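AP endonuclease, family protein 2 (Mycobacterium smegmatis, PDB 5TNV) binds a magnesium ion in a xylose isomerase-like TIM barrel and may act as an endonuclease. Local coordinates at residues I137-F142 with F250-N255. Sequence-based numbering, arbitrary orientation.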
loop_
_atom_site.group_PDB
_atom_site.type_symbol
_atom_site.label_atom_id
_atom_site.label_comp_id
_atom_site.label_asym_id
_atom_site.label_seq_id
_atom_site.Cartn_x
_atom_site.Cartn_y
_atom_site.Cartn_z
ATOM N N ILE A 137 2.934 -9.999 -29.699
ATOM C CA ILE A 137 1.526 -9.747 -29.489
ATOM C C ILE A 137 1.163 -8.369 -29.987
ATOM O O ILE A 137 1.876 -7.396 -29.685
ATOM C CB ILE A 137 1.159 -9.842 -27.984
ATOM C CG1 ILE A 137 1.263 -11.257 -27.425
ATOM C CG2 ILE A 137 -0.223 -9.181 -27.697
ATOM C CD1 ILE A 137 0.149 -12.191 -27.960
ATOM N N VAL A 138 0.042 -8.290 -30.702
ATOM C CA VAL A 138 -0.695 -7.044 -30.858
ATOM C C VAL A 138 -2.016 -7.249 -30.101
ATOM O O VAL A 138 -2.695 -8.277 -30.317
ATOM C CB VAL A 138 -0.920 -6.663 -32.321
ATOM C CG1 VAL A 138 -1.897 -5.491 -32.485
ATOM C CG2 VAL A 138 0.432 -6.376 -32.973
ATOM N N ASN A 139 -2.368 -6.315 -29.236
ATOM C CA ASN A 139 -3.538 -6.394 -28.383
ATOM C C ASN A 139 -4.549 -5.326 -28.794
ATOM O O ASN A 139 -4.204 -4.167 -29.003
ATOM C CB ASN A 139 -3.085 -6.184 -26.926
ATOM C CG ASN A 139 -4.174 -5.985 -25.919
ATOM O OD1 ASN A 139 -4.636 -6.947 -25.299
ATOM N ND2 ASN A 139 -4.611 -4.749 -25.744
ATOM N N THR A 140 -5.819 -5.756 -28.873
ATOM C CA THR A 140 -6.932 -4.869 -29.143
ATOM C C THR A 140 -8.043 -5.131 -28.137
ATOM O O THR A 140 -8.187 -6.249 -27.636
ATOM C CB THR A 140 -7.388 -5.062 -30.608
ATOM O OG1 THR A 140 -8.282 -4.033 -30.991
ATOM C CG2 THR A 140 -8.064 -6.398 -30.841
ATOM N N GLY A 141 -8.838 -4.117 -27.857
ATOM C CA GLY A 141 -10.009 -4.288 -27.042
ATOM C C GLY A 141 -11.150 -3.424 -27.549
ATOM O O GLY A 141 -11.026 -2.727 -28.551
ATOM N N PHE A 142 -12.251 -3.482 -26.818
ATOM C CA PHE A 142 -13.489 -2.839 -27.271
ATOM C C PHE A 142 -13.853 -1.621 -26.458
ATOM O O PHE A 142 -14.880 -0.968 -26.704
ATOM C CB PHE A 142 -14.602 -3.884 -27.317
ATOM C CG PHE A 142 -14.306 -5.006 -28.300
ATOM C CD1 PHE A 142 -14.273 -4.744 -29.675
ATOM C CD2 PHE A 142 -14.015 -6.298 -27.884
ATOM C CE1 PHE A 142 -13.944 -5.737 -30.580
ATOM C CE2 PHE A 142 -13.725 -7.287 -28.820
ATOM C CZ PHE A 142 -13.700 -7.009 -30.147
ATOM N N PHE A 250 -1.678 -13.377 -23.525
ATOM C CA PHE A 250 -1.057 -12.089 -23.189
ATOM C C PHE A 250 -1.710 -11.643 -21.889
ATOM O O PHE A 250 -2.816 -12.075 -21.601
ATOM C CB PHE A 250 -1.351 -11.096 -24.316
ATOM C CG PHE A 250 -0.797 -9.698 -24.118
ATOM C CD1 PHE A 250 0.534 -9.486 -23.802
ATOM C CD2 PHE A 250 -1.621 -8.581 -24.295
ATOM C CE1 PHE A 250 1.054 -8.230 -23.657
ATOM C CE2 PHE A 250 -1.096 -7.303 -24.155
ATOM C CZ PHE A 250 0.235 -7.115 -23.867
ATOM N N TRP A 251 -1.064 -10.753 -21.140
ATOM C CA TRP A 251 -1.620 -10.432 -19.817
ATOM C C TRP A 251 -1.213 -9.009 -19.381
ATOM O O TRP A 251 -0.105 -8.793 -18.945
ATOM C CB TRP A 251 -1.144 -11.486 -18.824
ATOM C CG TRP A 251 -1.940 -11.575 -17.544
ATOM C CD1 TRP A 251 -2.958 -10.791 -17.051
ATOM C CD2 TRP A 251 -1.736 -12.620 -16.566
ATOM N NE1 TRP A 251 -3.373 -11.284 -15.835
ATOM C CE2 TRP A 251 -2.652 -12.398 -15.520
ATOM C CE3 TRP A 251 -0.864 -13.683 -16.523
ATOM C CZ2 TRP A 251 -2.694 -13.254 -14.422
ATOM C CZ3 TRP A 251 -0.892 -14.549 -15.425
ATOM C CH2 TRP A 251 -1.807 -14.314 -14.387
ATOM N N HIS A 252 -2.178 -8.095 -19.460
ATOM C CA HIS A 252 -2.142 -6.826 -18.729
ATOM C C HIS A 252 -2.441 -7.175 -17.262
ATOM O O HIS A 252 -3.521 -7.702 -16.976
ATOM C CB HIS A 252 -3.190 -5.847 -19.221
ATOM C CG HIS A 252 -2.943 -5.157 -20.503
ATOM N ND1 HIS A 252 -3.758 -4.123 -20.904
ATOM C CD2 HIS A 252 -1.990 -5.385 -21.456
ATOM C CE1 HIS A 252 -3.264 -3.741 -22.071
ATOM N NE2 HIS A 252 -2.214 -4.440 -22.446
ATOM N N ILE A 253 -1.504 -6.883 -16.395
ATOM C CA ILE A 253 -1.559 -7.431 -15.022
ATOM C C ILE A 253 -1.451 -6.269 -14.030
ATOM O O ILE A 253 -0.404 -5.638 -13.914
ATOM C CB ILE A 253 -0.488 -8.526 -14.859
ATOM C CG1 ILE A 253 -0.593 -9.190 -13.477
ATOM C CG2 ILE A 253 0.922 -8.068 -15.157
ATOM C CD1 ILE A 253 0.188 -10.489 -13.349
ATOM N N LYS A 254 -2.540 -6.036 -13.308
ATOM C CA LYS A 254 -2.621 -4.942 -12.326
ATOM C C LYS A 254 -3.563 -5.365 -11.210
ATOM O O LYS A 254 -4.373 -6.290 -11.340
ATOM C CB LYS A 254 -3.038 -3.618 -12.966
ATOM C CG LYS A 254 -4.404 -3.587 -13.602
ATOM C CD LYS A 254 -4.807 -2.177 -14.021
ATOM C CE LYS A 254 -6.113 -2.084 -14.816
ATOM N NZ LYS A 254 -5.947 -2.628 -16.186
ATOM N N ASN A 255 -3.501 -4.609 -10.096
ATOM C CA ASN A 255 -4.280 -4.936 -8.920
ATOM C C ASN A 255 -4.910 -3.681 -8.290
ATOM O O ASN A 255 -4.487 -2.545 -8.521
ATOM C CB ASN A 255 -3.442 -5.699 -7.887
ATOM C CG ASN A 255 -4.164 -6.747 -7.071
ATOM O OD1 ASN A 255 -5.414 -6.854 -7.139
ATOM N ND2 ASN A 255 -3.434 -7.525 -6.315
#
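Ile137 and Phe250 meet inside the TIM barrel, where strand 137-141 faces the start of strand 251-261 across the barrel interior. The two are not sheet neighbours: strands 189-193 and 218-221 separate them on one side and four more on the other. No hydrogen bond joins the segments, and every contact within 4.5 Å is between side chains. Its tight part is apolar. Ile137 CG2 sits over one face of the Phe250 ring, 3.8 Å from the centroid and 17° off the ring normal, which meets the geometry of a CH-pi contact; the methyl is displaced from the centre toward the CG-CD2 bond, with Ile137 CG2 3.7 Å from Phe250 CG. The CB bond of Phe250 points toward 137-142, and with CG anti to the backbone N (chi1 179°) the ring continues that way, to lie against the Ile137 methyl. Asn139 approaches the same ring from another direction: its OD1 lies in the ring plane at the edge, 3.6 Å from Phe250 CD2, while its CB is equally close to CE2 of that ring. The amide and ring planes are 57° apart, so this is no stack.

Toward the metal the packing between the segments becomes looser. Asn139 ND2 comes no nearer to His252 than 4.0 Å, at CE1, and its approach to the imidazole is oblique. The polar groups of this buried part find partners beyond the two segments: Asn139 OD1 accepts from Asn221 ND2, and Asn139 ND2 donates to Glu193 OE1, which makes Asn139 a second-shell residue, since OE2 of that glutamate binds the magnesium ion. The imidazole of His252 is held at both nitrogens, its NE2 hydrogen-bonded to Ser104 OG and its ND1 coordinated to the magnesium ion that Glu193 and Asp223 also bind.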